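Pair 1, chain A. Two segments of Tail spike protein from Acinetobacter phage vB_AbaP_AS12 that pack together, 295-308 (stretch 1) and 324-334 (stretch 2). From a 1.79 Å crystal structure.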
# COMPACT_ATOMS: atom_id res chain seq x y z
N THR A 295 -0.12 -9.24 -3.25
CA THR A 295 -0.16 -8.29 -2.15
C THR A 295 -0.44 -9.05 -0.86
O THR A 295 -1.39 -9.85 -0.79
CB THR A 295 -1.22 -7.20 -2.35
OG1 THR A 295 -1.07 -6.54 -3.62
CG2 THR A 295 -1.11 -6.14 -1.25
N MSE A 296 0.35 -8.75 0.18
CA MSE A 296 0.12 -9.21 1.54
C MSE A 296 -0.19 -8.01 2.42
O MSE A 296 0.56 -7.04 2.40
CB MSE A 296 1.34 -9.97 2.05
CG MSE A 296 1.73 -11.12 1.15
SE MSE A 296 3.49 -11.80 1.73
CE MSE A 296 3.00 -12.39 3.47
N ILE A 297 -1.32 -8.05 3.15
CA ILE A 297 -1.76 -6.94 3.99
C ILE A 297 -1.91 -7.45 5.42
O ILE A 297 -2.70 -8.36 5.68
CB ILE A 297 -3.09 -6.36 3.48
CG1 ILE A 297 -2.91 -5.80 2.09
CG2 ILE A 297 -3.64 -5.29 4.41
CD1 ILE A 297 -4.22 -5.68 1.36
N SER A 298 -1.17 -6.84 6.33
CA SER A 298 -1.27 -7.13 7.77
C SER A 298 -1.27 -8.64 8.02
O SER A 298 -2.08 -9.19 8.78
CB SER A 298 -2.50 -6.43 8.37
OG SER A 298 -2.30 -5.01 8.41
N CYS A 299 -0.33 -9.31 7.38
CA CYS A 299 -0.06 -10.71 7.61
C CYS A 299 1.03 -10.86 8.66
O CYS A 299 1.77 -9.92 8.95
CB CYS A 299 0.38 -11.41 6.34
SG CYS A 299 -0.90 -11.43 5.03
N GLY A 300 1.11 -12.05 9.24
CA GLY A 300 2.08 -12.33 10.28
C GLY A 300 2.76 -13.66 10.07
O GLY A 300 2.33 -14.49 9.26
N ALA A 301 3.82 -13.87 10.84
CA ALA A 301 4.56 -15.12 10.78
C ALA A 301 5.24 -15.32 12.12
O ALA A 301 6.04 -14.48 12.55
CB ALA A 301 5.57 -15.08 9.65
N ASP A 302 4.89 -16.39 12.81
CA ASP A 302 5.39 -16.62 14.16
C ASP A 302 6.10 -17.96 14.22
O ASP A 302 5.65 -18.96 13.64
CB ASP A 302 4.25 -16.63 15.21
CG ASP A 302 3.68 -15.25 15.52
OD1 ASP A 302 3.46 -14.47 14.58
OD2 ASP A 302 3.40 -14.97 16.73
N PHE A 303 7.21 -17.99 14.96
CA PHE A 303 7.88 -19.24 15.32
C PHE A 303 8.39 -19.98 14.08
O PHE A 303 8.28 -21.21 13.98
CB PHE A 303 6.98 -20.15 16.15
CG PHE A 303 6.32 -19.45 17.30
CD1 PHE A 303 7.08 -18.89 18.30
CD2 PHE A 303 4.94 -19.36 17.37
CE1 PHE A 303 6.48 -18.23 19.37
CE2 PHE A 303 4.34 -18.69 18.43
CZ PHE A 303 5.11 -18.12 19.42
N VAL A 304 9.01 -19.24 13.17
CA VAL A 304 9.63 -19.83 11.99
C VAL A 304 11.09 -20.11 12.31
O VAL A 304 11.83 -19.22 12.77
CB VAL A 304 9.48 -18.89 10.78
CG1 VAL A 304 10.33 -19.35 9.62
CG2 VAL A 304 8.01 -18.83 10.38
N GLY A 305 11.52 -21.36 12.10
CA GLY A 305 12.80 -21.82 12.59
C GLY A 305 12.76 -22.04 14.09
O GLY A 305 11.78 -21.69 14.78
N ALA A 306 13.82 -22.62 14.61
CA ALA A 306 13.94 -22.84 16.04
C ALA A 306 15.38 -22.58 16.45
O ALA A 306 16.31 -22.70 15.64
CB ALA A 306 13.54 -24.28 16.41
N ASP A 307 15.57 -22.25 17.72
CA ASP A 307 16.90 -21.94 18.22
C ASP A 307 17.82 -23.13 18.00
O ASP A 307 17.54 -24.24 18.47
CB ASP A 307 16.81 -21.57 19.70
CG ASP A 307 18.02 -20.78 20.18
OD1 ASP A 307 18.99 -20.59 19.41
OD2 ASP A 307 17.99 -20.40 21.36
N GLY A 308 18.91 -22.89 17.27
CA GLY A 308 19.84 -23.94 16.92
C GLY A 308 19.45 -24.78 15.71
O GLY A 308 20.27 -25.62 15.28
N MSE A 324 4.31 -6.06 0.57
CA MSE A 324 3.92 -6.38 1.93
C MSE A 324 3.57 -5.09 2.65
O MSE A 324 4.43 -4.23 2.84
CB MSE A 324 5.05 -7.11 2.67
CG MSE A 324 5.56 -8.31 1.99
SE MSE A 324 6.84 -9.20 3.18
CE MSE A 324 7.48 -10.49 1.89
N VAL A 325 2.31 -4.94 3.04
CA VAL A 325 1.79 -3.71 3.62
C VAL A 325 1.51 -3.98 5.10
O VAL A 325 0.59 -4.73 5.44
CB VAL A 325 0.52 -3.24 2.90
CG1 VAL A 325 0.12 -1.86 3.38
CG2 VAL A 325 0.73 -3.24 1.41
N THR A 326 2.29 -3.34 5.96
CA THR A 326 2.18 -3.44 7.42
C THR A 326 2.12 -4.89 7.90
O THR A 326 1.30 -5.25 8.75
CB THR A 326 0.97 -2.64 7.94
OG1 THR A 326 0.46 -1.74 6.94
CG2 THR A 326 1.39 -1.76 9.12
N CYS A 327 3.02 -5.73 7.37
CA CYS A 327 3.15 -7.12 7.80
C CYS A 327 4.09 -7.23 9.00
O CYS A 327 4.82 -6.29 9.35
CB CYS A 327 3.61 -8.00 6.63
SG CYS A 327 2.30 -8.11 5.33
N MSE A 328 4.07 -8.40 9.63
CA MSE A 328 4.84 -8.65 10.85
C MSE A 328 5.48 -10.02 10.87
O MSE A 328 5.08 -10.94 10.15
CB MSE A 328 3.95 -8.52 12.10
CG MSE A 328 3.31 -7.17 12.23
SE MSE A 328 2.47 -6.97 13.98
CE MSE A 328 4.04 -7.10 15.14
N ASN A 329 6.45 -10.16 11.76
CA ASN A 329 6.89 -11.47 12.20
C ASN A 329 7.31 -11.35 13.66
O ASN A 329 7.73 -10.29 14.13
CB ASN A 329 8.07 -12.01 11.36
CG ASN A 329 9.39 -11.53 11.85
OD1 ASN A 329 9.85 -10.43 11.51
ND2 ASN A 329 10.03 -12.35 12.70
N GLU A 330 7.19 -12.48 14.37
CA GLU A 330 7.65 -12.60 15.75
C GLU A 330 8.33 -13.95 15.92
O GLU A 330 7.70 -14.99 15.69
CB GLU A 330 6.48 -12.47 16.74
CG GLU A 330 5.72 -11.14 16.65
CD GLU A 330 4.66 -10.94 17.73
OE1 GLU A 330 4.83 -11.46 18.86
OE2 GLU A 330 3.67 -10.24 17.44
N HIS A 331 9.59 -13.93 16.37
CA HIS A 331 10.40 -15.09 16.71
C HIS A 331 10.84 -15.82 15.45
O HIS A 331 10.14 -16.69 14.93
CB HIS A 331 9.66 -16.04 17.66
CG HIS A 331 9.16 -15.37 18.90
ND1 HIS A 331 10.00 -14.99 19.92
CD2 HIS A 331 7.91 -14.98 19.26
CE1 HIS A 331 9.28 -14.38 20.86
NE2 HIS A 331 8.02 -14.36 20.47
N LEU A 332 12.03 -15.45 14.96
CA LEU A 332 12.57 -15.97 13.72
C LEU A 332 14.00 -16.42 13.95
O LEU A 332 14.84 -15.63 14.40
CB LEU A 332 12.54 -14.91 12.62
CG LEU A 332 13.14 -15.35 11.26
CD1 LEU A 332 12.31 -16.45 10.67
CD2 LEU A 332 13.22 -14.18 10.29
N HIS A 333 14.25 -17.70 13.66
CA HIS A 333 15.60 -18.27 13.57
C HIS A 333 15.77 -18.73 12.12
O HIS A 333 15.28 -19.80 11.73
CB HIS A 333 15.79 -19.42 14.55
CG HIS A 333 15.71 -19.01 15.98
ND1 HIS A 333 16.83 -18.77 16.75
CD2 HIS A 333 14.65 -18.80 16.79
CE1 HIS A 333 16.45 -18.43 17.97
NE2 HIS A 333 15.13 -18.43 18.02
N ALA A 334 16.49 -17.94 11.33
CA ALA A 334 16.65 -18.24 9.92
C ALA A 334 17.95 -17.66 9.40
O ALA A 334 18.48 -16.69 9.93
CB ALA A 334 15.49 -17.66 9.10
O HOH W 1 8.94 -15.23 12.71
O HOH W 2 4.64 -14.43 19.16
O HOH W 3 11.23 -19.22 15.88

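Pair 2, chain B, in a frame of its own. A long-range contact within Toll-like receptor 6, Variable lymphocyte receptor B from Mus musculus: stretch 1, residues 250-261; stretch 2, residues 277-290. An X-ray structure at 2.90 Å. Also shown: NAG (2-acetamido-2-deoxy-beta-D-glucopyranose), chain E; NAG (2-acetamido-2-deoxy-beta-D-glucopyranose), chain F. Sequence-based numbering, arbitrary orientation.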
# COMPACT_ATOMS: atom_id res chain seq x y z
N THR B 250 41.39 -13.66 12.96
CA THR B 250 40.90 -13.18 11.68
C THR B 250 39.49 -12.57 11.80
O THR B 250 39.16 -11.96 12.82
CB THR B 250 40.93 -14.29 10.61
OG1 THR B 250 39.99 -15.32 10.96
CG2 THR B 250 42.34 -14.88 10.50
N LEU B 251 38.68 -12.74 10.76
CA LEU B 251 37.32 -12.20 10.75
C LEU B 251 36.33 -13.22 11.28
O LEU B 251 36.62 -14.41 11.30
CB LEU B 251 36.90 -11.78 9.34
CG LEU B 251 37.58 -10.56 8.73
CD1 LEU B 251 37.42 -9.36 9.64
CD2 LEU B 251 39.07 -10.84 8.44
N LEU B 252 35.17 -12.74 11.71
CA LEU B 252 34.09 -13.62 12.12
C LEU B 252 32.76 -12.92 11.90
O LEU B 252 32.69 -11.69 11.83
CB LEU B 252 34.21 -14.03 13.59
CG LEU B 252 33.66 -13.11 14.69
CD1 LEU B 252 33.37 -13.89 15.96
CD2 LEU B 252 34.61 -11.96 14.99
N ASN B 253 31.71 -13.71 11.79
CA ASN B 253 30.37 -13.18 11.69
C ASN B 253 29.74 -13.13 13.08
O ASN B 253 30.09 -13.91 13.96
CB ASN B 253 29.54 -14.05 10.74
CG ASN B 253 30.11 -14.09 9.32
OD1 ASN B 253 30.80 -13.16 8.88
ND2 ASN B 253 29.81 -15.18 8.59
N VAL B 254 28.84 -12.18 13.30
CA VAL B 254 28.09 -12.10 14.54
C VAL B 254 26.58 -12.05 14.27
O VAL B 254 26.11 -11.34 13.37
CB VAL B 254 28.55 -10.91 15.42
CG1 VAL B 254 27.59 -10.66 16.56
CG2 VAL B 254 29.92 -11.19 15.98
N THR B 255 25.83 -12.83 15.03
CA THR B 255 24.39 -12.84 14.91
C THR B 255 23.69 -12.65 16.25
O THR B 255 23.89 -13.43 17.19
CB THR B 255 23.91 -14.13 14.27
OG1 THR B 255 24.42 -14.19 12.94
CG2 THR B 255 22.40 -14.18 14.25
N LEU B 256 22.89 -11.59 16.33
CA LEU B 256 22.06 -11.31 17.49
C LEU B 256 20.61 -11.73 17.22
O LEU B 256 20.02 -11.29 16.24
CB LEU B 256 22.16 -9.81 17.81
CG LEU B 256 23.25 -9.34 18.79
CD1 LEU B 256 24.49 -10.22 18.75
CD2 LEU B 256 23.61 -7.85 18.61
N GLN B 257 20.03 -12.59 18.06
CA GLN B 257 18.64 -13.06 17.87
C GLN B 257 17.77 -12.71 19.06
O GLN B 257 18.15 -12.91 20.21
CB GLN B 257 18.59 -14.57 17.69
CG GLN B 257 18.24 -15.03 16.31
CD GLN B 257 18.22 -16.54 16.21
OE1 GLN B 257 19.06 -17.14 15.54
NE2 GLN B 257 17.26 -17.17 16.89
N HIS B 258 16.58 -12.19 18.78
CA HIS B 258 15.66 -11.81 19.84
C HIS B 258 16.16 -10.73 20.82
O HIS B 258 15.94 -10.83 22.02
CB HIS B 258 15.25 -13.07 20.59
CG HIS B 258 14.97 -14.22 19.68
ND1 HIS B 258 15.72 -15.38 19.69
CD2 HIS B 258 14.05 -14.37 18.70
CE1 HIS B 258 15.26 -16.20 18.77
NE2 HIS B 258 14.25 -15.62 18.15
N ILE B 259 16.82 -9.69 20.29
CA ILE B 259 17.31 -8.58 21.11
C ILE B 259 16.23 -7.55 21.33
O ILE B 259 15.77 -6.92 20.38
CB ILE B 259 18.46 -7.83 20.41
CG1 ILE B 259 19.23 -8.76 19.49
CG2 ILE B 259 19.37 -7.17 21.41
CD1 ILE B 259 18.56 -8.94 18.16
N GLU B 260 15.82 -7.36 22.57
CA GLU B 260 14.98 -6.23 22.91
C GLU B 260 15.87 -5.24 23.60
O GLU B 260 16.48 -5.56 24.61
CB GLU B 260 13.88 -6.64 23.88
CG GLU B 260 13.40 -5.47 24.71
CD GLU B 260 12.68 -5.91 25.96
OE1 GLU B 260 12.86 -5.25 27.02
OE2 GLU B 260 11.94 -6.92 25.89
N THR B 261 15.95 -4.03 23.07
CA THR B 261 16.95 -3.09 23.55
C THR B 261 16.50 -1.65 23.41
O THR B 261 15.67 -1.34 22.57
CB THR B 261 18.30 -3.30 22.81
OG1 THR B 261 18.97 -2.05 22.68
CG2 THR B 261 18.08 -3.83 21.42
N PRO B 277 36.79 -6.94 14.61
CA PRO B 277 36.92 -7.84 13.45
C PRO B 277 35.65 -8.57 13.09
O PRO B 277 35.65 -9.79 13.03
CB PRO B 277 37.94 -8.87 13.94
CG PRO B 277 38.61 -8.25 15.12
CD PRO B 277 37.56 -7.43 15.76
N VAL B 278 34.57 -7.83 12.83
CA VAL B 278 33.33 -8.47 12.42
C VAL B 278 32.99 -8.09 10.98
O VAL B 278 32.78 -6.91 10.67
CB VAL B 278 32.17 -8.11 13.38
CG1 VAL B 278 30.88 -8.75 12.90
CG2 VAL B 278 32.50 -8.56 14.79
N GLU B 279 32.97 -9.10 10.11
CA GLU B 279 32.74 -8.90 8.67
C GLU B 279 31.25 -8.84 8.34
O GLU B 279 30.79 -7.94 7.65
CB GLU B 279 33.42 -10.01 7.86
CG GLU B 279 33.61 -9.67 6.38
CD GLU B 279 34.12 -10.84 5.55
OE1 GLU B 279 33.91 -12.02 5.95
OE2 GLU B 279 34.73 -10.58 4.49
N TYR B 280 30.50 -9.82 8.83
CA TYR B 280 29.05 -9.79 8.67
C TYR B 280 28.34 -9.72 10.02
O TYR B 280 28.55 -10.55 10.89
CB TYR B 280 28.58 -11.00 7.88
CG TYR B 280 29.01 -10.99 6.44
CD1 TYR B 280 30.32 -11.26 6.09
CD2 TYR B 280 28.10 -10.72 5.41
CE1 TYR B 280 30.73 -11.26 4.77
CE2 TYR B 280 28.50 -10.72 4.08
CZ TYR B 280 29.82 -10.99 3.77
OH TYR B 280 30.27 -11.01 2.46
N LEU B 281 27.50 -8.70 10.18
CA LEU B 281 26.68 -8.54 11.38
C LEU B 281 25.21 -8.77 11.05
O LEU B 281 24.68 -8.13 10.14
CB LEU B 281 26.86 -7.14 11.94
CG LEU B 281 26.10 -6.87 13.22
CD1 LEU B 281 26.36 -7.99 14.19
CD2 LEU B 281 26.56 -5.56 13.79
N ASN B 282 24.56 -9.67 11.78
CA ASN B 282 23.15 -9.99 11.53
C ASN B 282 22.30 -9.86 12.78
O ASN B 282 22.68 -10.32 13.85
CB ASN B 282 23.00 -11.41 10.98
CG ASN B 282 23.96 -11.70 9.85
OD1 ASN B 282 23.76 -11.25 8.73
ND2 ASN B 282 25.02 -12.45 10.14
N ILE B 283 21.14 -9.24 12.63
CA ILE B 283 20.22 -9.08 13.75
C ILE B 283 18.82 -9.59 13.36
O ILE B 283 18.30 -9.22 12.31
CB ILE B 283 20.17 -7.61 14.23
CG1 ILE B 283 21.55 -7.18 14.72
CG2 ILE B 283 19.13 -7.42 15.31
CD1 ILE B 283 21.72 -5.69 14.82
N TYR B 284 18.24 -10.44 14.20
CA TYR B 284 16.95 -11.07 13.93
C TYR B 284 15.97 -10.79 15.05
O TYR B 284 16.27 -11.03 16.21
CB TYR B 284 17.14 -12.58 13.82
CG TYR B 284 17.68 -13.07 12.49
CD1 TYR B 284 16.83 -13.22 11.40
CD2 TYR B 284 19.02 -13.40 12.33
CE1 TYR B 284 17.31 -13.68 10.17
CE2 TYR B 284 19.52 -13.85 11.11
CZ TYR B 284 18.65 -13.99 10.03
OH TYR B 284 19.11 -14.44 8.82
N ASN B 285 14.78 -10.28 14.72
CA ASN B 285 13.76 -10.03 15.74
C ASN B 285 14.27 -9.02 16.78
O ASN B 285 14.35 -9.31 17.98
CB ASN B 285 13.28 -11.37 16.34
CG ASN B 285 12.28 -11.22 17.47
OD1 ASN B 285 11.54 -10.24 17.56
ND2 ASN B 285 12.25 -12.24 18.34
N LEU B 286 14.61 -7.84 16.30
CA LEU B 286 14.95 -6.68 17.13
C LEU B 286 13.71 -5.93 17.63
O LEU B 286 12.74 -5.76 16.89
CB LEU B 286 15.84 -5.73 16.32
CG LEU B 286 16.15 -4.34 16.87
CD1 LEU B 286 17.05 -4.46 18.07
CD2 LEU B 286 16.79 -3.50 15.80
N THR B 287 13.75 -5.47 18.88
CA THR B 287 12.67 -4.66 19.48
C THR B 287 13.19 -3.36 20.10
O THR B 287 13.70 -3.37 21.22
CB THR B 287 11.90 -5.46 20.56
OG1 THR B 287 11.51 -6.74 20.06
CG2 THR B 287 10.68 -4.71 21.01
N ILE B 288 13.07 -2.24 19.39
CA ILE B 288 13.47 -0.91 19.89
C ILE B 288 12.60 -0.48 21.08
O ILE B 288 11.37 -0.60 21.02
CB ILE B 288 13.36 0.16 18.79
CG1 ILE B 288 13.90 -0.35 17.45
CG2 ILE B 288 14.03 1.43 19.22
CD1 ILE B 288 15.34 -0.75 17.46
N THR B 289 13.20 0.04 22.14
CA THR B 289 12.50 -0.05 23.43
C THR B 289 11.90 1.13 24.18
O THR B 289 10.68 1.16 24.34
CB THR B 289 13.17 -1.05 24.38
OG1 THR B 289 12.47 -2.29 24.27
CG2 THR B 289 13.11 -0.57 25.82
N GLU B 290 12.66 2.07 24.69
CA GLU B 290 12.00 3.01 25.62
C GLU B 290 11.80 4.38 25.02
O GLU B 290 10.84 5.07 25.32
CB GLU B 290 12.75 3.17 26.95
CG GLU B 290 12.83 1.94 27.85
CD GLU B 290 13.93 2.07 28.91
OE1 GLU B 290 14.58 3.13 28.98
OE2 GLU B 290 14.14 1.11 29.68
C1 NAG E . 30.41 -15.16 7.27
C2 NAG E . 30.68 -16.65 6.94
C3 NAG E . 30.49 -17.12 5.49
C4 NAG E . 29.68 -16.20 4.59
C5 NAG E . 29.77 -14.74 4.97
C6 NAG E . 28.61 -14.05 4.28
C7 NAG E . 33.08 -16.22 7.45
C8 NAG E . 33.41 -15.29 6.31
N2 NAG E . 32.03 -17.04 7.31
O3 NAG E . 29.84 -18.38 5.52
O4 NAG E . 30.09 -16.38 3.24
O5 NAG E . 29.55 -14.53 6.35
O6 NAG E . 27.42 -14.72 4.68
O7 NAG E . 33.75 -16.23 8.48
C1 NAG F . 11.25 -12.12 19.38
C2 NAG F . 10.68 -13.54 19.42
C3 NAG F . 9.87 -13.87 20.66
C4 NAG F . 10.38 -13.20 21.94
C5 NAG F . 10.97 -11.81 21.74
C6 NAG F . 11.72 -11.40 23.01
C7 NAG F . 10.12 -14.69 17.31
C8 NAG F . 9.77 -14.31 15.90
N2 NAG F . 9.83 -13.78 18.26
O3 NAG F . 9.95 -15.27 20.83
O4 NAG F . 9.32 -13.15 22.88
O5 NAG F . 11.83 -11.75 20.62
O6 NAG F . 12.26 -10.10 22.88
O7 NAG F . 10.65 -15.78 17.51

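Superposing N, CA and C of 14 central residues brings pair 2 onto pair 1 with an RMSD of 0.6 Å. In both, two parallel strands lie side by side: the axes of 300-302 and 328-330 in pair 1, and of 252-257 and 280-284 in pair 2, each approach to 4.6 Å at 10°. Both chains then turn a corner at matched positions, Phe A303 with His B258 and His A331 with Asn B285. All four have positive phi (63° and 61°, 73° and 60°), and the two stretches of each pair turn at facing residues, with register partners continuing past the corner.

The backbone ladder confirms the match. Glu A330 N donates to Ala A301 O at 2.9 Å, and at the equivalent place Tyr B284 N donates to Leu B256 O at 2.8 Å. Phe A303 N reaches Glu A330 O at 3.1 Å, as His B258 N reaches Tyr B284 O at 2.8 Å. Beyond the corner, His A333 N to Val A304 O (3.0 Å) corresponds to Thr B287 N to Ile B259 O (2.9 Å). Between the two strands of stretch 1, Ser A298 N donates to Val A325 O at 2.9 Å, whereas near the start of strand 252-257 in pair 2 the register shifts by one between Leu B252 and Val B254, a beta bulge. There the side chain of Asn B253, the counterpart of Ser A298, takes a weak hydrogen bond from Tyr B280 N to OD1 (3.4 Å).

Side chains fill the common frame differently. Cys A299 and Cys A327 match Val B254 and Leu B281. In pair 1 the sulfur serves both packing and polarity: Cys A299 CB lies 3.9 Å from Cys A327 SG, which also accepts a hydrogen bond from Cys A299 N at 3.5 Å. In pair 2 the side-chain contact is apolar, Val B254 CG1 to Leu B281 CD1 at 3.8 Å. At the next matched pair on this side, Ala A301 CB and Asn A329 CB lie 4.3 Å apart; Leu B256 CB and Ile B283 CG1 likewise lie 4.1 Å apart. Water 1 lies 3.0 Å from Ala A301 O and accepts a hydrogen bond from Asn A329 ND2 (3.1 Å).

Asp A302 and Glu A330 correspond to Gln B257 and Tyr B284. The two acids bring like charges close, Asp A302 OD2 to Glu A330 OE1 at 4.3 Å, and water 2 donates to both, at 2.8 Å and 3.0 Å respectively. Pair 2 makes a carbon contact, Gln B257 CG to Tyr B284 CB at 3.7 Å.

At the corner, the Phe A303 and His A331 rings lie nearly parallel (7°) but slid apart, centroids 5.3 Å apart, so they barely overlap. Pair 2 places a glycan here: Asn B285 ND2 is bonded to C1 of NAG (chain F) at 1.4 Å, and C2 of that sugar lies 3.5 Å from His B258 CD2. Past the corner, Val A304 CG1 packs on Leu A332 CD1 at 3.7 Å, and Ile B259 CB lies 4.3 Å from Leu B286 CD1, an apolar solution common to both.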